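Local coordinates for putative bacterial transcription regulation protein (Staphylococcus aureus, PDB 3LUR) that probably acts in transcription regulation by binding small-molecule effectors, although its own ligand and target genes are not established, at residues Gly16-Tyr21 / Ile63-Gly68; Gln29-Phe34 / Met70-Ala75; Glu116-Ile121 / Ala132-Leu137. One frame throughout, in Å; residues are numbered along the deposited sequence.

Contact 1. Residues Gly16-Tyr21 / Ile63-Gly68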
loop_
_atom_site.group_PDB
_atom_site.type_symbol
_atom_site.label_atom_id
_atom_site.label_comp_id
_atom_site.label_asym_id
_atom_site.label_seq_id
_atom_site.Cartn_x
_atom_site.Cartn_y
_atom_site.Cartn_z
ATOM N N GLY A 16 -8.248 -8.427 -1.631
ATOM C CA GLY A 16 -8.231 -7.917 -0.279
ATOM C C GLY A 16 -9.508 -7.263 0.178
ATOM O O GLY A 16 -10.599 -7.542 -0.349
ATOM N N ILE A 17 -9.360 -6.382 1.165
ATOM C CA ILE A 17 -10.477 -5.702 1.786
ATOM C C ILE A 17 -10.188 -4.222 1.831
ATOM O O ILE A 17 -9.093 -3.812 2.213
ATOM C CB ILE A 17 -10.724 -6.214 3.235
ATOM C CG1 ILE A 17 -11.012 -7.715 3.239
ATOM C CG2 ILE A 17 -11.909 -5.502 3.844
ATOM C CD1 ILE A 17 -12.344 -8.072 2.510
ATOM N N LYS A 18 -11.203 -3.429 1.498
ATOM C CA LYS A 18 -11.046 -1.992 1.423
ATOM C C LYS A 18 -11.910 -1.283 2.459
ATOM O O LYS A 18 -13.015 -1.697 2.737
ATOM C CB LYS A 18 -11.419 -1.498 0.012
ATOM C CG LYS A 18 -11.135 -0.022 -0.224
ATOM C CD LYS A 18 -11.424 0.420 -1.670
ATOM C CE LYS A 18 -12.858 0.844 -1.904
ATOM N NZ LYS A 18 -12.956 1.662 -3.162
ATOM N N GLU A 19 -11.366 -0.210 3.028
ATOM C CA GLU A 19 -12.120 0.684 3.926
ATOM C C GLU A 19 -11.956 2.086 3.351
ATOM O O GLU A 19 -10.908 2.402 2.831
ATOM C CB GLU A 19 -11.628 0.617 5.362
ATOM C CG GLU A 19 -12.116 -0.622 6.065
ATOM C CD GLU A 19 -11.898 -0.599 7.578
ATOM O OE1 GLU A 19 -11.216 0.320 8.108
ATOM O OE2 GLU A 19 -12.399 -1.526 8.229
ATOM N N THR A 20 -13.009 2.896 3.411
ATOM C CA THR A 20 -12.954 4.231 2.856
ATOM C C THR A 20 -13.121 5.211 3.989
ATOM O O THR A 20 -13.994 5.048 4.844
ATOM C CB THR A 20 -14.034 4.439 1.781
ATOM O OG1 THR A 20 -13.848 3.481 0.740
ATOM C CG2 THR A 20 -13.980 5.875 1.175
ATOM N N TYR A 21 -12.252 6.211 3.999
ATOM C CA TYR A 21 -12.269 7.234 5.012
ATOM C C TYR A 21 -12.534 8.592 4.378
ATOM O O TYR A 21 -12.365 8.774 3.155
ATOM C CB TYR A 21 -10.939 7.228 5.719
ATOM C CG TYR A 21 -10.534 5.839 6.137
ATOM C CD1 TYR A 21 -11.168 5.208 7.182
ATOM C CD2 TYR A 21 -9.504 5.162 5.481
ATOM C CE1 TYR A 21 -10.795 3.929 7.580
ATOM C CE2 TYR A 21 -9.124 3.905 5.870
ATOM C CZ TYR A 21 -9.779 3.294 6.922
ATOM O OH TYR A 21 -9.406 2.038 7.320
ATOM N N ILE A 63 -5.853 4.366 -1.942
ATOM C CA ILE A 63 -6.672 4.606 -3.106
ATOM C C ILE A 63 -7.326 5.980 -2.959
ATOM O O ILE A 63 -8.364 6.120 -2.313
ATOM C CB ILE A 63 -7.745 3.482 -3.300
ATOM C CG1 ILE A 63 -7.078 2.110 -3.383
ATOM C CG2 ILE A 63 -8.609 3.724 -4.596
ATOM C CD1 ILE A 63 -8.028 0.918 -3.348
ATOM N N PRO A 64 -6.686 7.010 -3.519
ATOM C CA PRO A 64 -7.385 8.315 -3.487
ATOM C C PRO A 64 -8.703 8.177 -4.210
ATOM O O PRO A 64 -8.749 7.590 -5.308
ATOM C CB PRO A 64 -6.450 9.250 -4.247
ATOM C CG PRO A 64 -5.096 8.576 -4.226
ATOM C CD PRO A 64 -5.383 7.086 -4.191
ATOM N N GLU A 65 -9.783 8.614 -3.583
ATOM C CA GLU A 65 -11.084 8.529 -4.214
ATOM C C GLU A 65 -11.367 9.856 -4.921
ATOM O O GLU A 65 -10.837 10.905 -4.542
ATOM C CB GLU A 65 -12.178 8.191 -3.201
ATOM C CG GLU A 65 -11.985 6.833 -2.488
ATOM C CD GLU A 65 -12.049 5.627 -3.427
ATOM O OE1 GLU A 65 -12.116 5.818 -4.668
ATOM O OE2 GLU A 65 -12.027 4.487 -2.923
ATOM N N LEU A 66 -12.187 9.795 -5.958
ATOM C CA LEU A 66 -12.479 10.990 -6.771
ATOM C C LEU A 66 -13.045 12.160 -5.953
ATOM O O LEU A 66 -12.640 13.316 -6.175
ATOM C CB LEU A 66 -13.396 10.643 -7.968
ATOM C CG LEU A 66 -12.722 10.042 -9.232
ATOM C CD1 LEU A 66 -11.551 10.957 -9.778
ATOM C CD2 LEU A 66 -12.226 8.622 -9.008
ATOM N N ASP A 67 -13.921 11.869 -4.983
ATOM C CA ASP A 67 -14.552 12.921 -4.173
ATOM C C ASP A 67 -13.690 13.458 -3.019
ATOM O O ASP A 67 -14.209 14.131 -2.128
ATOM C CB ASP A 67 -15.884 12.435 -3.616
ATOM N N GLY A 68 -12.390 13.164 -3.027
ATOM C CA GLY A 68 -11.484 13.652 -1.974
ATOM C C GLY A 68 -11.270 12.635 -0.855
ATOM O O GLY A 68 -10.365 12.785 -0.030
#
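Lys18 passes the CD1 methyl of Ile63 and ends at Glu65, joining strand 5-21 of the antiparallel sheet to the end of strand 58-64 and the turn after it. Strand 70-77 runs between them and joins both by backbone hydrogen bonds. The closer apolar touch is that of Lys18 CD, 3.8 Å from CD1 of Ile63, the two side chains meeting at about a right angle; an extended first torsion (chi1 -173°) sends the lysine across the intervening strand. A long aliphatic chain with a charged tip suits this place, since its CD methylene rests on the isoleucine methyl while its ammonium group stays near the surface. The other side is looser. Thr20 is exposed, and its OG1 lies 4.2 Å from Glu65 OE2, too far to bond; both of these oxygens are instead hydrogen-bonded to Ser71 OG on the middle strand, which would help to fix the carboxylate. Beyond it the chain turns away in a type I beta turn from Glu65 to Gly68. The lysine is modelled in two conformers, so its salt bridge describes one of them and need not be permanent: there NZ meets OE2 of Glu65 at 3.0 Å, on the syn side and 18° out of the carboxylate plane.

Contact 2. Residues Gln29-Phe34 / Met70-Ala75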
loop_
_atom_site.group_PDB
_atom_site.type_symbol
_atom_site.label_atom_id
_atom_site.label_comp_id
_atom_site.label_asym_id
_atom_site.label_seq_id
_atom_site.Cartn_x
_atom_site.Cartn_y
_atom_site.Cartn_z
ATOM N N GLN A 29 -5.577 7.815 10.971
ATOM C CA GLN A 29 -6.038 7.546 12.324
ATOM C C GLN A 29 -6.808 6.241 12.459
ATOM O O GLN A 29 -6.964 5.757 13.564
ATOM C CB GLN A 29 -6.864 8.731 12.848
ATOM C CG GLN A 29 -6.021 9.998 12.936
ATOM C CD GLN A 29 -6.803 11.217 13.370
ATOM O OE1 GLN A 29 -7.734 11.133 14.188
ATOM N NE2 GLN A 29 -6.416 12.378 12.836
ATOM N N HIS A 30 -7.244 5.656 11.334
ATOM C CA HIS A 30 -7.995 4.388 11.338
ATOM C C HIS A 30 -7.214 3.171 10.823
ATOM O O HIS A 30 -7.558 2.020 11.124
ATOM C CB HIS A 30 -9.228 4.528 10.469
ATOM C CG HIS A 30 -10.293 5.360 11.083
ATOM N ND1 HIS A 30 -10.386 6.721 10.875
ATOM C CD2 HIS A 30 -11.303 5.031 11.919
ATOM C CE1 HIS A 30 -11.423 7.190 11.548
ATOM N NE2 HIS A 30 -11.994 6.185 12.188
ATOM N N ILE A 31 -6.156 3.417 10.073
ATOM C CA ILE A 31 -5.455 2.328 9.418
ATOM C C ILE A 31 -4.859 1.261 10.354
ATOM O O ILE A 31 -4.993 0.067 10.073
ATOM C CB ILE A 31 -4.422 2.855 8.402
ATOM C CG1 ILE A 31 -5.155 3.394 7.162
ATOM C CG2 ILE A 31 -3.451 1.749 7.995
ATOM C CD1 ILE A 31 -4.277 4.301 6.271
ATOM N N ALA A 32 -4.228 1.660 11.460
ATOM C CA ALA A 32 -3.665 0.670 12.376
ATOM C C ALA A 32 -4.768 -0.269 12.884
ATOM O O ALA A 32 -4.588 -1.475 12.937
ATOM C CB ALA A 32 -2.968 1.345 13.558
ATOM N N GLY A 33 -5.909 0.309 13.241
ATOM C CA GLY A 33 -7.035 -0.444 13.728
ATOM C C GLY A 33 -7.580 -1.405 12.681
ATOM O O GLY A 33 -8.033 -2.494 13.013
ATOM N N PHE A 34 -7.560 -0.978 11.421
ATOM C CA PHE A 34 -8.021 -1.813 10.329
ATOM C C PHE A 34 -7.121 -3.037 10.207
ATOM O O PHE A 34 -7.623 -4.165 10.076
ATOM C CB PHE A 34 -8.079 -0.965 9.052
ATOM C CG PHE A 34 -8.471 -1.710 7.814
ATOM C CD1 PHE A 34 -9.324 -2.789 7.856
ATOM C CD2 PHE A 34 -8.084 -1.214 6.566
ATOM C CE1 PHE A 34 -9.694 -3.448 6.678
ATOM C CE2 PHE A 34 -8.457 -1.841 5.407
ATOM C CZ PHE A 34 -9.268 -2.956 5.453
HETATM N N MSE A 70 -10.324 8.957 0.945
HETATM C CA MSE A 70 -9.156 8.121 0.835
HETATM C C MSE A 70 -9.537 6.722 1.282
HETATM O O MSE A 70 -10.032 6.540 2.408
HETATM C CB MSE A 70 -8.039 8.672 1.719
HETATM C CG MSE A 70 -6.805 7.794 1.812
HETATM SE SE MSE A 70 -5.787 7.726 0.179
HETATM C CE MSE A 70 -5.213 9.591 0.032
ATOM N N SER A 71 -9.332 5.749 0.400
ATOM C CA SER A 71 -9.552 4.348 0.742
ATOM C C SER A 71 -8.215 3.661 0.999
ATOM O O SER A 71 -7.186 4.059 0.472
ATOM C CB SER A 71 -10.296 3.628 -0.383
ATOM O OG SER A 71 -11.614 4.116 -0.516
ATOM N N TYR A 72 -8.230 2.654 1.852
ATOM C CA TYR A 72 -7.067 1.882 2.120
ATOM C C TYR A 72 -7.474 0.437 1.934
ATOM O O TYR A 72 -8.478 0.012 2.505
ATOM C CB TYR A 72 -6.652 2.073 3.541
ATOM C CG TYR A 72 -5.344 1.502 3.919
ATOM C CD1 TYR A 72 -4.173 2.197 3.644
ATOM C CD2 TYR A 72 -5.246 0.308 4.622
ATOM C CE1 TYR A 72 -2.944 1.722 4.035
ATOM C CE2 TYR A 72 -4.010 -0.185 5.020
ATOM C CZ TYR A 72 -2.863 0.539 4.738
ATOM O OH TYR A 72 -1.619 0.114 5.139
HETATM N N MSE A 73 -6.729 -0.293 1.135
HETATM C CA MSE A 73 -7.023 -1.687 0.927
HETATM C C MSE A 73 -5.872 -2.558 1.396
HETATM O O MSE A 73 -4.714 -2.403 0.974
HETATM C CB MSE A 73 -7.365 -1.952 -0.548
HETATM C CG MSE A 73 -7.702 -3.389 -0.867
HETATM SE SE MSE A 73 -7.850 -3.531 -2.818
HETATM C CE MSE A 73 -8.302 -5.382 -2.950
ATOM N N ILE A 74 -6.179 -3.477 2.297
ATOM C CA ILE A 74 -5.204 -4.471 2.726
ATOM C C ILE A 74 -5.349 -5.584 1.696
ATOM O O ILE A 74 -6.450 -6.093 1.490
ATOM C CB ILE A 74 -5.514 -4.944 4.139
ATOM C CG1 ILE A 74 -5.231 -3.786 5.096
ATOM C CG2 ILE A 74 -4.697 -6.211 4.508
ATOM C CD1 ILE A 74 -5.649 -4.048 6.544
ATOM N N ALA A 75 -4.258 -5.941 1.037
ATOM C CA ALA A 75 -4.361 -6.847 -0.079
ATOM C C ALA A 75 -3.065 -7.568 -0.392
ATOM O O ALA A 75 -1.959 -7.148 0.008
ATOM C CB ALA A 75 -4.763 -6.032 -1.319
#
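Both rings leave their backbones on the side away from N (chi1 177° for Phe34, and likewise extended for Tyr72), which places them between helix 24-41 and strand 70-77. The segments run nearly parallel, their axes 10.1 Å apart and inclined by 20°, as is usual where a helix lies along a beta-sheet. Ile31 comes down on one face of the Tyr72 ring with both branches: CG2 is 3.8 Å from the ring centroid in a CH-pi contact toward the phenol end, whereas CD1 reaches CD1 of the tyrosine at 3.4 Å. One turn later, the Phe34 ring approaches the edge of Tyr72, with its CD2 3.8 Å from CD2 of the tyrosine. The phenylalanine in turn receives Ile74 over its face: CD1 of that isoleucine sits 3.7 Å from the ring centroid, almost directly over its middle. At the rim of the same ring, CE2 of Phe34 lies 3.4 Å from the Tyr72 carbonyl O, close to the ring plane. An isoleucine thus covers a face of each ring and the two rings meet at their rims, with no hydrogen bond between the segments. The polar end of Tyr72 is served elsewhere, its OH bonding to Glu136 and Trp35. Apolar packing therefore holds the ring while its hydroxyl is left to a buried polar cluster, a combination consistent with the aromatic and acidic lining of effector pockets in relatives such as BmrR.

Contact 3. Residues Glu116-Ile121 / Ala132-Leu137. With EDO (1,2-ethanediol), chain G.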
loop_
_atom_site.group_PDB
_atom_site.type_symbol
_atom_site.label_atom_id
_atom_site.label_comp_id
_atom_site.label_asym_id
_atom_site.label_seq_id
_atom_site.Cartn_x
_atom_site.Cartn_y
_atom_site.Cartn_z
ATOM N N GLU A 116 6.754 12.467 4.518
ATOM C CA GLU A 116 7.975 12.989 3.875
ATOM C C GLU A 116 7.867 12.773 2.359
ATOM O O GLU A 116 8.188 13.671 1.579
ATOM C CB GLU A 116 9.240 12.290 4.365
ATOM C CG GLU A 116 9.475 12.313 5.875
ATOM C CD GLU A 116 9.820 13.673 6.417
ATOM O OE1 GLU A 116 9.699 14.683 5.697
ATOM O OE2 GLU A 116 10.259 13.744 7.578
ATOM N N VAL A 117 7.409 11.585 1.959
ATOM C CA VAL A 117 7.251 11.263 0.524
ATOM C C VAL A 117 6.286 12.224 -0.166
ATOM O O VAL A 117 6.599 12.748 -1.218
ATOM C CB VAL A 117 6.779 9.820 0.306
ATOM C CG1 VAL A 117 6.390 9.622 -1.133
ATOM C CG2 VAL A 117 7.857 8.868 0.700
ATOM N N HIS A 118 5.109 12.448 0.412
ATOM C CA HIS A 118 4.168 13.431 -0.176
ATOM C C HIS A 118 4.818 14.794 -0.305
ATOM O O HIS A 118 4.694 15.433 -1.335
ATOM C CB HIS A 118 2.860 13.559 0.619
ATOM C CG HIS A 118 1.958 12.363 0.504
ATOM N ND1 HIS A 118 1.601 11.809 -0.711
ATOM C CD2 HIS A 118 1.301 11.647 1.452
ATOM C CE1 HIS A 118 0.800 10.776 -0.500
ATOM N NE2 HIS A 118 0.601 10.659 0.804
ATOM N N HIS A 119 5.546 15.221 0.720
ATOM C CA HIS A 119 6.221 16.497 0.668
ATOM C C HIS A 119 7.259 16.539 -0.458
ATOM O O HIS A 119 7.358 17.518 -1.192
ATOM C CB HIS A 119 6.895 16.821 2.003
ATOM C CG HIS A 119 7.691 18.075 1.962
ATOM N ND1 HIS A 119 7.125 19.300 1.689
ATOM C CD2 HIS A 119 9.011 18.300 2.130
ATOM C CE1 HIS A 119 8.062 20.223 1.695
ATOM N NE2 HIS A 119 9.214 19.643 1.954
ATOM N N TYR A 120 8.029 15.464 -0.575
ATOM C CA TYR A 120 9.066 15.362 -1.600
ATOM C C TYR A 120 8.464 15.454 -2.994
ATOM O O TYR A 120 8.960 16.196 -3.871
ATOM C CB TYR A 120 9.856 14.058 -1.416
ATOM C CG TYR A 120 10.730 13.744 -2.594
ATOM C CD1 TYR A 120 11.940 14.378 -2.774
ATOM C CD2 TYR A 120 10.319 12.842 -3.551
ATOM C CE1 TYR A 120 12.716 14.134 -3.910
ATOM C CE2 TYR A 120 11.090 12.578 -4.664
ATOM C CZ TYR A 120 12.288 13.220 -4.833
ATOM O OH TYR A 120 13.035 12.951 -5.937
ATOM N N ILE A 121 7.358 14.766 -3.181
ATOM C CA ILE A 121 6.631 14.793 -4.472
ATOM C C ILE A 121 6.070 16.167 -4.759
ATOM O O ILE A 121 6.205 16.685 -5.870
ATOM C CB ILE A 121 5.519 13.732 -4.498
ATOM C CG1 ILE A 121 6.150 12.363 -4.582
ATOM C CG2 ILE A 121 4.504 13.966 -5.694
ATOM C CD1 ILE A 121 5.173 11.252 -4.399
ATOM N N ALA A 132 -2.765 7.755 -9.221
ATOM C CA ALA A 132 -3.143 6.382 -9.251
ATOM C C ALA A 132 -2.894 5.886 -7.855
ATOM O O ALA A 132 -2.247 6.586 -7.037
ATOM C CB ALA A 132 -2.269 5.606 -10.239
ATOM N N PRO A 133 -3.333 4.662 -7.578
ATOM C CA PRO A 133 -3.079 4.145 -6.236
ATOM C C PRO A 133 -1.595 4.006 -5.916
ATOM O O PRO A 133 -0.782 3.804 -6.807
ATOM C CB PRO A 133 -3.796 2.791 -6.250
ATOM C CG PRO A 133 -4.860 2.936 -7.253
ATOM C CD PRO A 133 -4.230 3.775 -8.338
ATOM N N PHE A 134 -1.251 4.158 -4.635
ATOM C CA PHE A 134 0.109 3.996 -4.179
ATOM C C PHE A 134 0.067 3.057 -2.974
ATOM O O PHE A 134 -0.973 2.905 -2.361
ATOM C CB PHE A 134 0.759 5.350 -3.843
ATOM C CG PHE A 134 -0.001 6.183 -2.847
ATOM C CD1 PHE A 134 -1.064 7.004 -3.258
ATOM C CD2 PHE A 134 0.380 6.193 -1.499
ATOM C CE1 PHE A 134 -1.755 7.810 -2.334
ATOM C CE2 PHE A 134 -0.319 6.992 -0.565
ATOM C CZ PHE A 134 -1.388 7.788 -0.988
ATOM N N PHE A 135 1.171 2.408 -2.659
ATOM C CA PHE A 135 1.102 1.410 -1.596
ATOM C C PHE A 135 2.312 1.270 -0.712
ATOM O O PHE A 135 3.433 1.600 -1.090
ATOM C CB PHE A 135 0.690 0.033 -2.182
ATOM C CG PHE A 135 1.625 -0.529 -3.234
ATOM C CD1 PHE A 135 1.438 -0.241 -4.575
ATOM C CD2 PHE A 135 2.658 -1.403 -2.875
ATOM C CE1 PHE A 135 2.264 -0.779 -5.539
ATOM C CE2 PHE A 135 3.482 -1.964 -3.836
ATOM C CZ PHE A 135 3.302 -1.639 -5.172
ATOM N N GLU A 136 2.037 0.747 0.481
ATOM C CA GLU A 136 3.033 0.314 1.426
ATOM C C GLU A 136 3.146 -1.184 1.193
ATOM O O GLU A 136 2.133 -1.860 1.036
ATOM C CB GLU A 136 2.521 0.569 2.850
ATOM C CG GLU A 136 2.166 2.005 3.114
ATOM C CD GLU A 136 1.078 2.196 4.155
ATOM O OE1 GLU A 136 0.672 1.244 4.854
ATOM O OE2 GLU A 136 0.623 3.328 4.268
ATOM N N LEU A 137 4.349 -1.712 1.192
ATOM C CA LEU A 137 4.531 -3.137 1.011
ATOM C C LEU A 137 5.288 -3.664 2.219
ATOM O O LEU A 137 6.428 -3.215 2.528
ATOM C CB LEU A 137 5.261 -3.433 -0.296
ATOM C CG LEU A 137 5.515 -4.911 -0.642
ATOM C CD1 LEU A 137 4.164 -5.654 -0.878
ATOM C CD2 LEU A 137 6.463 -5.078 -1.829
HETATM C C1 EDO G . 0.580 15.045 -2.831
HETATM O O1 EDO G . 0.094 14.440 -1.625
HETATM C C2 EDO G . 1.927 14.430 -3.192
HETATM O O2 EDO G . 1.876 12.987 -3.149
#
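Helix 108-124 covers part of the antiparallel barrel, and His118 extends from it to meet Phe134 at the start of strand 134-138. The contact is slight, a single pair of residues: the nearest CA atoms, those of His118 and Phe134, are 11.0 Å from each other, and the two long side chains bridge the interval. They form an offset edge-to-face pair, the imidazole edge directed at the phenyl group, with centroids 5.3 Å apart and planes at 88°. The nearest atoms are His118 CE1 and Phe134 CZ at 3.7 Å. Phe134 holds CG between its N and carbonyl carbon (chi1 55°), the crowded position, and this turns the ring toward the helix; Cys62, Met154 and Pro155 also touch it. A bound 1,2-ethanediol, probably from the crystallisation liquor, sits at the imidazole edge as well. Its O2 is 2.7 Å from ND1 of His118 in a nearly straight hydrogen bond, and its C2 rests 3.6 Å from CG2 of Ile121, one helical turn on. The histidine thus offers ND1 to the diol and turns its CE1-NE2 edge to the buried phenyl group. The CE1-H, somewhat polarised between two nitrogens, may be weakly attracted to the phenyl ring, while ND1 keeps a polar partner.

In the fold
Contacts 1 and 2 have centres about 9 Å apart and share the sheet region where strand 70-77 lies between strands 5-21 and 58-64; a serine of that middle strand belongs to both. Their segments alternate along the chain, weaving strand, helix 24-41 and two further strands together. Contact 3 follows both in sequence, about 15 Å from either centre, and brings helix 108-124 to strand 134-138, the next neighbour of 58-64. The tyrosine-glutamate bond ties it to contact 2, while Pro64 packs on Phe134. All three reach one closed antiparallel sheet, two of them through helices packed on it, consistent with a single effector-binding domain.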